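Local coordinates for p-47 protein (Clostridium botulinum, PDB 6EKT) that may form part of a progenitor complex that protects botulinum neurotoxin in the host gut, and has a tubular lipid-binding (TULIP) type architecture, at residues 26-31 against 213-218; 288-293 against 388-393; 65-70 against 88-93; 250-255 against 397-402. One frame throughout, in Å; residues are numbered along the deposited sequence.

Interaction 1 (26-31 against 213-218)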
loop_
_atom_site.group_PDB
_atom_site.type_symbol
_atom_site.label_atom_id
_atom_site.label_comp_id
_atom_site.label_asym_id
_atom_site.label_seq_id
_atom_site.Cartn_x
_atom_site.Cartn_y
_atom_site.Cartn_z
ATOM N N GLY A 26 2.268 -5.203 10.228
ATOM C CA GLY A 26 2.593 -6.623 9.963
ATOM C C GLY A 26 2.081 -7.120 8.623
ATOM O O GLY A 26 2.331 -8.262 8.259
ATOM N N TRP A 27 1.351 -6.272 7.893
ATOM C CA TRP A 27 0.889 -6.619 6.525
ATOM C C TRP A 27 1.932 -6.201 5.480
ATOM O O TRP A 27 2.836 -5.421 5.797
ATOM C CB TRP A 27 -0.477 -5.983 6.239
ATOM C CG TRP A 27 -1.537 -6.525 7.154
ATOM C CD1 TRP A 27 -1.810 -6.105 8.425
ATOM C CD2 TRP A 27 -2.416 -7.620 6.889
ATOM N NE1 TRP A 27 -2.839 -6.860 8.968
ATOM C CE2 TRP A 27 -3.222 -7.802 8.046
ATOM C CE3 TRP A 27 -2.617 -8.461 5.776
ATOM C CZ2 TRP A 27 -4.216 -8.805 8.129
ATOM C CZ3 TRP A 27 -3.595 -9.444 5.846
ATOM C CH2 TRP A 27 -4.400 -9.604 7.015
ATOM N N ASP A 28 1.822 -6.729 4.251
ATOM C CA ASP A 28 2.782 -6.387 3.176
ATOM C C ASP A 28 2.423 -5.176 2.341
ATOM O O ASP A 28 3.272 -4.303 2.119
ATOM C CB ASP A 28 3.034 -7.596 2.246
ATOM C CG ASP A 28 3.626 -8.772 2.968
ATOM O OD1 ASP A 28 4.384 -8.583 3.964
ATOM O OD2 ASP A 28 3.297 -9.893 2.579
ATOM N N ILE A 29 1.184 -5.125 1.836
ATOM C CA ILE A 29 0.728 -3.994 1.021
ATOM C C ILE A 29 -0.679 -3.696 1.446
ATOM O O ILE A 29 -1.502 -4.614 1.568
ATOM C CB ILE A 29 0.747 -4.250 -0.520
ATOM C CG1 ILE A 29 2.099 -4.842 -0.959
ATOM C CG2 ILE A 29 0.428 -2.954 -1.279
ATOM C CD1 ILE A 29 2.183 -5.226 -2.445
ATOM N N VAL A 30 -0.934 -2.417 1.704
ATOM C CA VAL A 30 -2.255 -1.965 2.185
ATOM C C VAL A 30 -2.785 -0.992 1.144
ATOM O O VAL A 30 -2.034 -0.106 0.693
ATOM C CB VAL A 30 -2.158 -1.301 3.582
ATOM C CG1 VAL A 30 -3.525 -0.798 4.035
ATOM C CG2 VAL A 30 -1.638 -2.289 4.601
ATOM N N TYR A 31 -4.056 -1.167 0.753
ATOM C CA TYR A 31 -4.693 -0.327 -0.256
ATOM C C TYR A 31 -5.865 0.407 0.356
ATOM O O TYR A 31 -6.638 -0.195 1.093
ATOM C CB TYR A 31 -5.218 -1.198 -1.398
ATOM C CG TYR A 31 -4.170 -2.110 -2.016
ATOM C CD1 TYR A 31 -3.876 -3.353 -1.450
ATOM C CD2 TYR A 31 -3.500 -1.739 -3.199
ATOM C CE1 TYR A 31 -2.932 -4.201 -2.019
ATOM C CE2 TYR A 31 -2.539 -2.584 -3.788
ATOM C CZ TYR A 31 -2.275 -3.808 -3.199
ATOM O OH TYR A 31 -1.342 -4.641 -3.741
ATOM N N SER A 213 -3.164 -6.754 2.655
ATOM C CA SER A 213 -2.710 -7.960 1.943
ATOM C C SER A 213 -1.367 -8.472 2.426
ATOM O O SER A 213 -0.509 -7.688 2.862
ATOM C CB SER A 213 -2.633 -7.738 0.411
ATOM O OG SER A 213 -1.523 -6.919 0.030
ATOM N N VAL A 214 -1.184 -9.789 2.297
ATOM C CA VAL A 214 0.145 -10.406 2.363
ATOM C C VAL A 214 0.436 -11.092 1.020
ATOM O O VAL A 214 -0.477 -11.617 0.389
ATOM C CB VAL A 214 0.218 -11.368 3.567
ATOM C CG1 VAL A 214 1.408 -12.293 3.481
ATOM C CG2 VAL A 214 0.348 -10.559 4.855
ATOM N N VAL A 215 1.704 -11.055 0.593
ATOM C CA VAL A 215 2.149 -11.576 -0.705
ATOM C C VAL A 215 2.821 -12.973 -0.632
ATOM O O VAL A 215 3.359 -13.463 -1.633
ATOM C CB VAL A 215 3.080 -10.571 -1.437
ATOM C CG1 VAL A 215 2.353 -9.264 -1.768
ATOM C CG2 VAL A 215 4.355 -10.301 -0.631
ATOM N N THR A 216 2.785 -13.590 0.546
ATOM C CA THR A 216 3.195 -14.997 0.755
ATOM C C THR A 216 2.104 -15.737 1.522
ATOM O O THR A 216 1.122 -15.131 1.961
ATOM C CB THR A 216 4.507 -15.119 1.568
ATOM O OG1 THR A 216 4.251 -14.776 2.941
ATOM C CG2 THR A 216 5.593 -14.216 1.021
ATOM N N ASN A 217 2.285 -17.042 1.729
ATOM C CA ASN A 217 1.306 -17.842 2.468
ATOM C C ASN A 217 1.566 -17.943 3.972
ATOM O O ASN A 217 1.063 -18.862 4.651
ATOM C CB ASN A 217 1.159 -19.230 1.841
ATOM C CG ASN A 217 0.360 -19.204 0.551
ATOM O OD1 ASN A 217 0.833 -19.669 -0.481
ATOM N ND2 ASN A 217 -0.852 -18.656 0.604
ATOM N N ARG A 218 2.305 -16.979 4.511
ATOM C CA ARG A 218 2.554 -16.959 5.948
ATOM C C ARG A 218 1.247 -16.865 6.751
ATOM O O ARG A 218 0.232 -16.395 6.245
ATOM C CB ARG A 218 3.562 -15.859 6.320
ATOM C CG ARG A 218 3.136 -14.416 6.066
ATOM C CD ARG A 218 4.306 -13.527 6.463
ATOM N NE ARG A 218 4.186 -12.117 6.074
ATOM C CZ ARG A 218 3.691 -11.156 6.836
ATOM N NH1 ARG A 218 3.668 -9.908 6.374
ATOM N NH2 ARG A 218 3.207 -11.430 8.047
HETATM O O HOH W 1 4.827 -11.911 3.363
HETATM O O HOH W 2 -1.091 -7.152 -2.761
#
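With CG of Asp28 anti to its carbonyl carbon (chi1 -61°) and OG of Ser213 tucked between its own backbone N and C (chi1 73°), a carboxylate and a hydroxyl are placed beside a classic beta bulge where antiparallel strands 29-34 and 208-214 meet. Both Asp28 and Ile29 face Ser213: its O accepts from Asp28 N at 2.9 Å and from Ile29 N at 3.2 Å. In return Ile29 O is gripped twice, by Ser213 N and by Ser213 OG, the latter at 2.8 Å. The Asp28 carboxylate ties down the chain beyond the strand. OD2 takes Val215 N at 2.8 Å on its anti lone pair, while OD1 is met from above the carboxylate plane by Arg218 NH1, a salt bridge of 2.8 Å. That same nitrogen also hydrogen-bonds Gly26 O, at 2.8 Å. Leu246 of helix 244-252 touches the side chains of Asp28 and Ile29. One water donates to Asp28 OD2, accepts from Arg218 NE and also bonds Thr216 OG1.

Interaction 2 (288-293 against 388-393)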
loop_
_atom_site.group_PDB
_atom_site.type_symbol
_atom_site.label_atom_id
_atom_site.label_comp_id
_atom_site.label_asym_id
_atom_site.label_seq_id
_atom_site.Cartn_x
_atom_site.Cartn_y
_atom_site.Cartn_z
ATOM N N ASN A 288 33.490 -4.315 -7.427
ATOM C CA ASN A 288 34.602 -3.869 -8.266
ATOM C C ASN A 288 34.220 -2.553 -8.924
ATOM O O ASN A 288 33.501 -2.551 -9.933
ATOM C CB ASN A 288 34.880 -4.919 -9.345
ATOM C CG ASN A 288 35.437 -6.194 -8.770
ATOM O OD1 ASN A 288 36.564 -6.214 -8.295
ATOM N ND2 ASN A 288 34.644 -7.269 -8.801
ATOM N N TRP A 289 34.659 -1.445 -8.325
ATOM C CA TRP A 289 34.395 -0.101 -8.861
ATOM C C TRP A 289 34.939 0.057 -10.289
ATOM O O TRP A 289 35.856 -0.670 -10.692
ATOM C CB TRP A 289 35.011 0.971 -7.948
ATOM C CG TRP A 289 34.284 2.274 -7.989
ATOM C CD1 TRP A 289 34.703 3.428 -8.553
ATOM C CD2 TRP A 289 32.973 2.531 -7.458
ATOM N NE1 TRP A 289 33.732 4.409 -8.409
ATOM C CE2 TRP A 289 32.673 3.884 -7.724
ATOM C CE3 TRP A 289 32.038 1.749 -6.759
ATOM C CZ2 TRP A 289 31.467 4.481 -7.334
ATOM C CZ3 TRP A 289 30.826 2.337 -6.363
ATOM C CH2 TRP A 289 30.555 3.699 -6.657
ATOM N N TYR A 290 34.367 0.993 -11.047
ATOM C CA TYR A 290 34.902 1.338 -12.359
ATOM C C TYR A 290 36.269 2.037 -12.246
ATOM O O TYR A 290 36.639 2.545 -11.189
ATOM C CB TYR A 290 33.913 2.163 -13.182
ATOM C CG TYR A 290 33.375 3.405 -12.503
ATOM C CD1 TYR A 290 34.021 4.643 -12.631
ATOM C CD2 TYR A 290 32.195 3.354 -11.757
ATOM C CE1 TYR A 290 33.502 5.793 -12.028
ATOM C CE2 TYR A 290 31.686 4.491 -11.145
ATOM C CZ TYR A 290 32.337 5.709 -11.291
ATOM O OH TYR A 290 31.806 6.830 -10.670
ATOM N N GLY A 291 37.021 2.022 -13.333
ATOM C CA GLY A 291 38.350 2.627 -13.355
ATOM C C GLY A 291 38.249 4.129 -13.208
ATOM O O GLY A 291 37.440 4.764 -13.875
ATOM N N LEU A 292 39.062 4.677 -12.314
ATOM C CA LEU A 292 39.177 6.129 -12.114
ATOM C C LEU A 292 40.540 6.647 -12.528
ATOM O O LEU A 292 41.577 6.151 -12.049
ATOM C CB LEU A 292 38.986 6.471 -10.633
ATOM C CG LEU A 292 37.650 6.209 -10.010
ATOM C CD1 LEU A 292 37.827 6.457 -8.515
ATOM C CD2 LEU A 292 36.641 7.176 -10.621
ATOM N N LYS A 293 40.545 7.677 -13.381
ATOM C CA LYS A 293 41.794 8.220 -13.886
ATOM C C LYS A 293 42.275 9.291 -12.929
ATOM O O LYS A 293 41.580 10.272 -12.684
ATOM C CB LYS A 293 41.639 8.797 -15.304
ATOM C CG LYS A 293 42.961 9.039 -16.014
ATOM C CD LYS A 293 42.735 9.204 -17.513
ATOM C CE LYS A 293 43.772 10.049 -18.219
ATOM N NZ LYS A 293 45.178 9.623 -17.981
ATOM N N ILE A 388 37.354 7.913 -2.711
ATOM C CA ILE A 388 36.315 8.242 -1.730
ATOM C C ILE A 388 35.273 9.185 -2.352
ATOM O O ILE A 388 34.054 8.915 -2.257
ATOM C CB ILE A 388 36.928 8.846 -0.424
ATOM C CG1 ILE A 388 37.646 7.745 0.384
ATOM C CG2 ILE A 388 35.828 9.490 0.435
ATOM C CD1 ILE A 388 38.539 8.262 1.511
ATOM N N LYS A 389 35.737 10.236 -3.038
ATOM C CA LYS A 389 34.806 11.216 -3.662
ATOM C C LYS A 389 33.952 10.561 -4.749
ATOM O O LYS A 389 32.733 10.825 -4.838
ATOM C CB LYS A 389 35.545 12.428 -4.214
ATOM C CG LYS A 389 36.189 13.286 -3.113
ATOM C CD LYS A 389 35.176 14.103 -2.344
ATOM C CE LYS A 389 34.517 15.174 -3.215
ATOM N NZ LYS A 389 33.468 15.930 -2.462
ATOM N N SER A 390 34.576 9.680 -5.535
ATOM C CA SER A 390 33.842 8.950 -6.592
ATOM C C SER A 390 32.678 8.149 -6.012
ATOM O O SER A 390 31.531 8.289 -6.462
ATOM C CB SER A 390 34.772 8.031 -7.396
ATOM O OG SER A 390 34.041 7.379 -8.423
ATOM N N ILE A 391 32.981 7.327 -5.005
ATOM C CA ILE A 391 31.989 6.475 -4.370
ATOM C C ILE A 391 30.896 7.330 -3.725
ATOM O O ILE A 391 29.699 7.100 -3.979
ATOM C CB ILE A 391 32.631 5.501 -3.360
ATOM C CG1 ILE A 391 33.578 4.542 -4.098
ATOM C CG2 ILE A 391 31.560 4.759 -2.539
ATOM C CD1 ILE A 391 34.489 3.742 -3.177
ATOM N N GLU A 392 31.294 8.340 -2.943
ATOM C CA GLU A 392 30.316 9.224 -2.266
ATOM C C GLU A 392 29.353 9.834 -3.256
ATOM O O GLU A 392 28.162 9.895 -2.996
ATOM C CB GLU A 392 31.013 10.346 -1.487
ATOM C CG GLU A 392 31.690 9.830 -0.223
ATOM C CD GLU A 392 32.552 10.869 0.468
ATOM O OE1 GLU A 392 32.849 11.929 -0.138
ATOM O OE2 GLU A 392 32.925 10.613 1.642
ATOM N N GLY A 393 29.879 10.260 -4.408
ATOM C CA GLY A 393 29.069 10.954 -5.405
ATOM C C GLY A 393 28.143 10.000 -6.153
ATOM O O GLY A 393 27.163 10.436 -6.753
HETATM O O HOH W 3 33.374 9.232 -10.255
#
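Trp289 and Ser390 join the loop between strands 279-288 and 292-294 to helix 374-394, the longest helix of the chain, in a part of the molecule consistent with the TULIP-like arrangement of a sheet wrapped around a long helix. The indole meets one helical turn in two ways. At its edge NE1 donates to Ser390 OG at 3.0 Å, with the oxygen tilted 18° out of the ring plane. Over one face sits Ile391, whose CG1 stands 3.8 Å from the centroid of the six-membered ring of Trp289 and almost on the ring normal, a CH-pi contact; CZ2 of Trp289 also reaches CA of Ile391 at 3.6 Å. The opposite face carries the ring atom CE2 of Tyr290. Ser390 presents its hydroxyl to the loop because OG lies anti to the backbone N (chi1 -178°). Leu292 closes in with both methyls, CD2 lying 3.4 Å from Ser390 OG and CD1 3.6 Å from Ser390 CB. A water links Tyr290 OH, at 2.9 Å, to Ser390 OG, at 2.7 Å. Ile303 of strand 297-311 touches both Trp289 and Ile391. Chemically, the buried indole N-H is satisfied by a serine hydroxyl, so a large apolar ring can lie against the helix without stranding its one polar atom, and the bond and the isoleucine over its face together probably limit the rotation of the ring.

Interaction 3 (65-70 against 88-93)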
loop_
_atom_site.group_PDB
_atom_site.type_symbol
_atom_site.label_atom_id
_atom_site.label_comp_id
_atom_site.label_asym_id
_atom_site.label_seq_id
_atom_site.Cartn_x
_atom_site.Cartn_y
_atom_site.Cartn_z
ATOM N N LYS A 65 -42.633 -3.915 -0.241
ATOM C CA LYS A 65 -42.083 -3.334 -1.459
ATOM C C LYS A 65 -41.250 -2.122 -1.072
ATOM O O LYS A 65 -41.733 -1.262 -0.322
ATOM C CB LYS A 65 -43.216 -2.902 -2.414
ATOM C CG LYS A 65 -42.749 -2.134 -3.643
ATOM C CD LYS A 65 -43.915 -1.892 -4.589
ATOM C CE LYS A 65 -43.470 -1.103 -5.800
ATOM N NZ LYS A 65 -44.677 -0.855 -6.639
ATOM N N MET A 66 -40.014 -2.062 -1.592
ATOM C CA MET A 66 -39.086 -0.953 -1.335
ATOM C C MET A 66 -38.425 -0.480 -2.618
ATOM O O MET A 66 -37.702 -1.244 -3.273
ATOM C CB MET A 66 -38.007 -1.355 -0.314
ATOM C CG MET A 66 -38.506 -1.607 1.103
ATOM S SD MET A 66 -37.255 -2.107 2.310
ATOM C CE MET A 66 -36.815 -3.754 1.770
ATOM N N VAL A 67 -38.674 0.776 -2.977
ATOM C CA VAL A 67 -37.947 1.424 -4.075
ATOM C C VAL A 67 -37.011 2.462 -3.437
ATOM O O VAL A 67 -37.467 3.375 -2.728
ATOM C CB VAL A 67 -38.893 2.076 -5.131
ATOM C CG1 VAL A 67 -38.129 2.413 -6.409
ATOM C CG2 VAL A 67 -40.081 1.169 -5.469
ATOM N N PHE A 68 -35.708 2.302 -3.672
ATOM C CA PHE A 68 -34.690 3.103 -2.986
ATOM C C PHE A 68 -34.373 4.445 -3.634
ATOM O O PHE A 68 -34.241 4.555 -4.857
ATOM C CB PHE A 68 -33.392 2.294 -2.795
ATOM C CG PHE A 68 -33.581 1.040 -1.984
ATOM C CD1 PHE A 68 -33.753 1.100 -0.604
ATOM C CD2 PHE A 68 -33.565 -0.208 -2.605
ATOM C CE1 PHE A 68 -33.911 -0.063 0.144
ATOM C CE2 PHE A 68 -33.731 -1.375 -1.868
ATOM C CZ PHE A 68 -33.905 -1.304 -0.492
ATOM N N ASP A 69 -34.266 5.461 -2.783
ATOM C CA ASP A 69 -33.719 6.769 -3.131
ATOM C C ASP A 69 -32.238 6.638 -3.530
ATOM O O ASP A 69 -31.832 7.103 -4.602
ATOM C CB ASP A 69 -33.860 7.699 -1.918
ATOM C CG ASP A 69 -34.250 9.111 -2.293
ATOM O OD1 ASP A 69 -33.374 9.872 -2.746
ATOM O OD2 ASP A 69 -35.435 9.465 -2.108
ATOM N N ASN A 70 -31.468 5.969 -2.667
ATOM C CA ASN A 70 -30.010 5.871 -2.751
ATOM C C ASN A 70 -29.553 4.832 -1.724
ATOM O O ASN A 70 -30.346 4.437 -0.870
ATOM C CB ASN A 70 -29.374 7.222 -2.416
ATOM C CG ASN A 70 -27.905 7.268 -2.773
ATOM O OD1 ASN A 70 -27.418 6.396 -3.482
ATOM N ND2 ASN A 70 -27.195 8.273 -2.280
ATOM N N ILE A 88 -35.763 4.963 1.527
ATOM C CA ILE A 88 -36.835 4.445 0.669
ATOM C C ILE A 88 -37.657 5.635 0.161
ATOM O O ILE A 88 -38.255 6.367 0.957
ATOM C CB ILE A 88 -37.755 3.447 1.432
ATOM C CG1 ILE A 88 -36.939 2.271 1.992
ATOM C CG2 ILE A 88 -38.849 2.887 0.520
ATOM C CD1 ILE A 88 -37.531 1.651 3.241
ATOM N N LYS A 89 -37.689 5.819 -1.155
ATOM C CA LYS A 89 -38.509 6.895 -1.738
ATOM C C LYS A 89 -40.001 6.555 -1.801
ATOM O O LYS A 89 -40.842 7.447 -1.651
ATOM C CB LYS A 89 -37.975 7.378 -3.102
ATOM C CG LYS A 89 -37.986 6.378 -4.254
ATOM C CD LYS A 89 -37.701 7.076 -5.587
ATOM C CE LYS A 89 -37.042 6.134 -6.584
ATOM N NZ LYS A 89 -36.488 6.858 -7.771
ATOM N N GLU A 90 -40.316 5.279 -2.033
ATOM C CA GLU A 90 -41.702 4.799 -2.075
ATOM C C GLU A 90 -41.784 3.299 -1.782
ATOM O O GLU A 90 -40.837 2.538 -2.019
ATOM C CB GLU A 90 -42.395 5.134 -3.411
ATOM C CG GLU A 90 -41.825 4.411 -4.619
ATOM C CD GLU A 90 -42.717 4.482 -5.837
ATOM O OE1 GLU A 90 -43.800 3.860 -5.837
ATOM O OE2 GLU A 90 -42.335 5.156 -6.802
ATOM N N GLY A 91 -42.944 2.891 -1.288
ATOM C CA GLY A 91 -43.169 1.509 -0.919
ATOM C C GLY A 91 -44.073 1.362 0.284
ATOM O O GLY A 91 -44.594 2.347 0.820
ATOM N N TYR A 92 -44.223 0.116 0.719
ATOM C CA TYR A 92 -45.133 -0.241 1.799
ATOM C C TYR A 92 -44.800 -1.629 2.347
ATOM O O TYR A 92 -44.082 -2.413 1.716
ATOM C CB TYR A 92 -46.595 -0.214 1.281
ATOM C CG TYR A 92 -46.922 -1.349 0.336
ATOM C CD1 TYR A 92 -46.633 -1.253 -1.029
ATOM C CD2 TYR A 92 -47.507 -2.536 0.815
ATOM C CE1 TYR A 92 -46.911 -2.301 -1.899
ATOM C CE2 TYR A 92 -47.795 -3.592 -0.046
ATOM C CZ TYR A 92 -47.489 -3.466 -1.397
ATOM O OH TYR A 92 -47.764 -4.501 -2.252
ATOM N N PHE A 93 -45.337 -1.935 3.520
ATOM C CA PHE A 93 -45.489 -3.328 3.913
ATOM C C PHE A 93 -46.892 -3.581 4.458
ATOM O O PHE A 93 -47.558 -2.651 4.922
ATOM C CB PHE A 93 -44.376 -3.807 4.854
ATOM C CG PHE A 93 -44.455 -3.263 6.254
ATOM C CD1 PHE A 93 -43.855 -2.046 6.583
ATOM C CD2 PHE A 93 -45.087 -3.995 7.268
ATOM C CE1 PHE A 93 -43.902 -1.556 7.890
ATOM C CE2 PHE A 93 -45.137 -3.510 8.574
ATOM C CZ PHE A 93 -44.541 -2.291 8.885
#
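Lys65, Val67 and Ile88 carry this antiparallel contact between strand 62-68 and the chain entering strand 91-94. The backbone of Lys65 is bonded to that of Tyr92, Lys65 N to Tyr92 O at 2.9 Å. Its extended side chain crosses the tyrosine ring at a slant, CB of Lys65 coming 3.8 Å from CE1 of Tyr92. Val67 sits opposite a classic beta bulge, since Lys89 and Glu90 both face it. Its N donates to Glu90 O at 2.9 Å, and its O takes Lys89 N at 2.9 Å but Glu90 N only weakly. With CG1 anti to its backbone N (chi1 -165°), that methyl of Val67 reaches CE of Lys89, while CG2 runs alongside the Glu90 chain, 3.8 Å from its CG. Ile88 stands where the register has shifted by one residue, paired with Phe68. Its CG2 rests 3.6 Å from Val67 O, and its CD1 lies 3.9 Å from SD of Met66. Between bulge and tyrosine the strands draw close: Gly91, without a side chain, brings its CA to 3.2 Å from Lys65 O. The corner at Lys89 and Glu90 passes the chain from the sheet of strand 81-88 to the four-stranded sheet where 62-68 lies between 52-57 and 91-94. Helix 152-168 packs on Met66 through Ala165 and Phe166. Phe68 meets the rings of Phe53 and Trp71 edge-to-face.

Interaction 4 (250-255 against 397-402)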
loop_
_atom_site.group_PDB
_atom_site.type_symbol
_atom_site.label_atom_id
_atom_site.label_comp_id
_atom_site.label_asym_id
_atom_site.label_seq_id
_atom_site.Cartn_x
_atom_site.Cartn_y
_atom_site.Cartn_z
ATOM N N ASN A 250 12.170 -4.621 -4.027
ATOM C CA ASN A 250 11.612 -4.405 -5.357
ATOM C C ASN A 250 11.745 -3.030 -5.953
ATOM O O ASN A 250 11.505 -2.841 -7.153
ATOM C CB ASN A 250 10.150 -4.838 -5.358
ATOM C CG ASN A 250 9.996 -6.248 -4.885
ATOM O OD1 ASN A 250 9.518 -6.493 -3.766
ATOM N ND2 ASN A 250 10.449 -7.194 -5.701
ATOM N N MET A 251 12.136 -2.058 -5.150
ATOM C CA MET A 251 12.361 -0.728 -5.695
ATOM C C MET A 251 13.804 -0.236 -5.520
ATOM O O MET A 251 14.361 0.436 -6.407
ATOM C CB MET A 251 11.307 0.229 -5.146
ATOM C CG MET A 251 9.956 -0.198 -5.691
ATOM S SD MET A 251 8.568 0.109 -4.634
ATOM C CE MET A 251 8.130 1.696 -5.311
ATOM N N VAL A 252 14.418 -0.608 -4.405
ATOM C CA VAL A 252 15.784 -0.160 -4.120
ATOM C C VAL A 252 16.858 -1.110 -4.671
ATOM O O VAL A 252 17.812 -0.637 -5.290
ATOM C CB VAL A 252 15.993 0.119 -2.615
ATOM C CG1 VAL A 252 17.439 0.482 -2.296
ATOM C CG2 VAL A 252 15.079 1.249 -2.153
ATOM N N LEU A 253 16.712 -2.418 -4.437
ATOM C CA LEU A 253 17.780 -3.392 -4.747
ATOM C C LEU A 253 18.280 -3.308 -6.189
ATOM O O LEU A 253 19.479 -3.378 -6.411
ATOM C CB LEU A 253 17.369 -4.845 -4.400
ATOM C CG LEU A 253 18.475 -5.924 -4.329
ATOM C CD1 LEU A 253 19.403 -5.667 -3.137
ATOM C CD2 LEU A 253 17.897 -7.332 -4.252
ATOM N N SER A 254 17.374 -3.120 -7.148
ATOM C CA SER A 254 17.745 -3.067 -8.577
ATOM C C SER A 254 18.100 -1.667 -9.109
ATOM O O SER A 254 18.336 -1.499 -10.329
ATOM C CB SER A 254 16.639 -3.678 -9.437
ATOM O OG SER A 254 15.531 -2.803 -9.447
ATOM N N ARG A 255 18.165 -0.679 -8.210
ATOM C CA ARG A 255 18.507 0.692 -8.601
ATOM C C ARG A 255 19.683 1.298 -7.834
ATOM O O ARG A 255 20.283 2.236 -8.326
ATOM C CB ARG A 255 17.302 1.622 -8.479
ATOM C CG ARG A 255 16.122 1.265 -9.393
ATOM C CD ARG A 255 16.453 1.485 -10.872
ATOM N NE ARG A 255 16.957 2.837 -11.126
ATOM C CZ ARG A 255 17.555 3.225 -12.247
ATOM N NH1 ARG A 255 17.737 2.373 -13.247
ATOM N NH2 ARG A 255 17.980 4.475 -12.373
ATOM N N PHE A 397 20.830 7.879 -6.222
ATOM C CA PHE A 397 20.284 7.165 -7.394
ATOM C C PHE A 397 18.784 7.425 -7.530
ATOM O O PHE A 397 18.139 7.859 -6.567
ATOM C CB PHE A 397 20.559 5.644 -7.295
ATOM C CG PHE A 397 19.945 4.989 -6.074
ATOM C CD1 PHE A 397 20.622 4.984 -4.838
ATOM C CD2 PHE A 397 18.689 4.372 -6.151
ATOM C CE1 PHE A 397 20.056 4.391 -3.720
ATOM C CE2 PHE A 397 18.126 3.775 -5.032
ATOM C CZ PHE A 397 18.805 3.788 -3.822
ATOM N N GLU A 398 18.253 7.148 -8.719
ATOM C CA GLU A 398 16.851 7.368 -9.025
ATOM C C GLU A 398 16.083 6.055 -8.959
ATOM O O GLU A 398 16.586 5.009 -9.375
ATOM C CB GLU A 398 16.743 7.966 -10.435
ATOM C CG GLU A 398 15.547 8.864 -10.678
ATOM C CD GLU A 398 15.591 9.508 -12.067
ATOM O OE1 GLU A 398 16.652 10.018 -12.471
ATOM O OE2 GLU A 398 14.556 9.507 -12.752
ATOM N N LEU A 399 14.852 6.112 -8.440
ATOM C CA LEU A 399 13.936 5.007 -8.604
ATOM C C LEU A 399 13.320 5.098 -9.982
ATOM O O LEU A 399 13.282 6.176 -10.592
ATOM C CB LEU A 399 12.824 5.046 -7.547
ATOM C CG LEU A 399 13.219 5.045 -6.061
ATOM C CD1 LEU A 399 11.942 5.025 -5.228
ATOM C CD2 LEU A 399 14.114 3.871 -5.677
ATOM N N ILE A 400 12.837 3.962 -10.466
ATOM C CA ILE A 400 11.952 3.928 -11.622
ATOM C C ILE A 400 10.601 4.410 -11.126
ATOM O O ILE A 400 10.016 3.830 -10.186
ATOM C CB ILE A 400 11.795 2.504 -12.178
ATOM C CG1 ILE A 400 13.138 1.979 -12.684
ATOM C CG2 ILE A 400 10.719 2.449 -13.271
ATOM C CD1 ILE A 400 13.296 0.498 -12.444
ATOM N N ASN A 401 10.099 5.474 -11.744
ATOM C CA ASN A 401 8.761 5.925 -11.436
ATOM C C ASN A 401 7.761 5.121 -12.269
ATOM O O ASN A 401 7.505 5.473 -13.420
ATOM C CB ASN A 401 8.624 7.447 -11.662
ATOM C CG ASN A 401 7.213 7.971 -11.370
ATOM O OD1 ASN A 401 6.238 7.224 -11.391
ATOM N ND2 ASN A 401 7.104 9.270 -11.116
ATOM N N ASN A 402 7.236 4.033 -11.698
ATOM C CA ASN A 402 6.088 3.298 -12.281
ATOM C C ASN A 402 4.871 3.357 -11.338
ATOM O O ASN A 402 4.099 2.395 -11.243
ATOM C CB ASN A 402 6.463 1.834 -12.574
ATOM C CG ASN A 402 6.791 1.040 -11.312
ATOM O OD1 ASN A 402 7.002 1.605 -10.236
ATOM N ND2 ASN A 402 6.817 -0.281 -11.438
HETATM O O HOH W 4 12.979 1.601 -8.614
#
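The guanidinium of Arg255 takes Glu398 O at its edge, in the group's own plane, while CG1 of Ile400 approaches it obliquely. The Phe397 ring is likewise met at a slant, by Arg255 O, 3.4 Å from CD2 of the ring, and by CG1 of Val252, 3.9 Å from its CZ. These groups join the last part of helix 244-252 and the residues after it to the short strand 397-398 and the loop that follows. Arg255 is folded back on itself, bent at chi2 (-68°) and chi3 (-53°), which carries NE to Glu398 O at 2.8 Å in a nearly straight bond; NH2 adds a weak one to the same oxygen. CD of Arg255 rests against CD1 of Ile400 at 3.7 Å, the two side chains crossing at about a right angle. Leu399 sends CD2 to within 3.5 Å of Met251 O. A water bridges the two backbones, donating to Met251 O and accepting from Ile400 N at 3.0 Å. Phe355 of strand 352-368 meets the Phe397 ring, and Phe430 of strand 430-434 touches both Met251 and Leu399. The result is a charged group held by a neutral acceptor: the carboxylate of Glu398 leaves OE1 5.7 Å from Arg255 NH2, too far to pair with it, though it may add a weak long-range attraction, so the grip rests on the backbone carbonyl.

In the fold
The four contacts are strung along an elongated molecule. Interactions 2 and 3 lie on opposite sides of its centre, their own centres 74 Å apart, while interaction 1, its centre about 9 Å from the centre of the chain, joins strands 29-34 and 208-214 in a sheet near the middle. Interaction 4 sits between 1 and 2, with centres 21 Å from each; its nearest atoms come about 7 Å from those of interaction 1 without touching. Helix 374-394 of interaction 2 runs on into strand 397-398 of interaction 4, both reach the same curled sheet, and, in sequence, interaction 2 is nested within the loop that 4 closes. Likewise interaction 3 is nested inside the loop closed by interaction 1, though their centres are 41 Å apart.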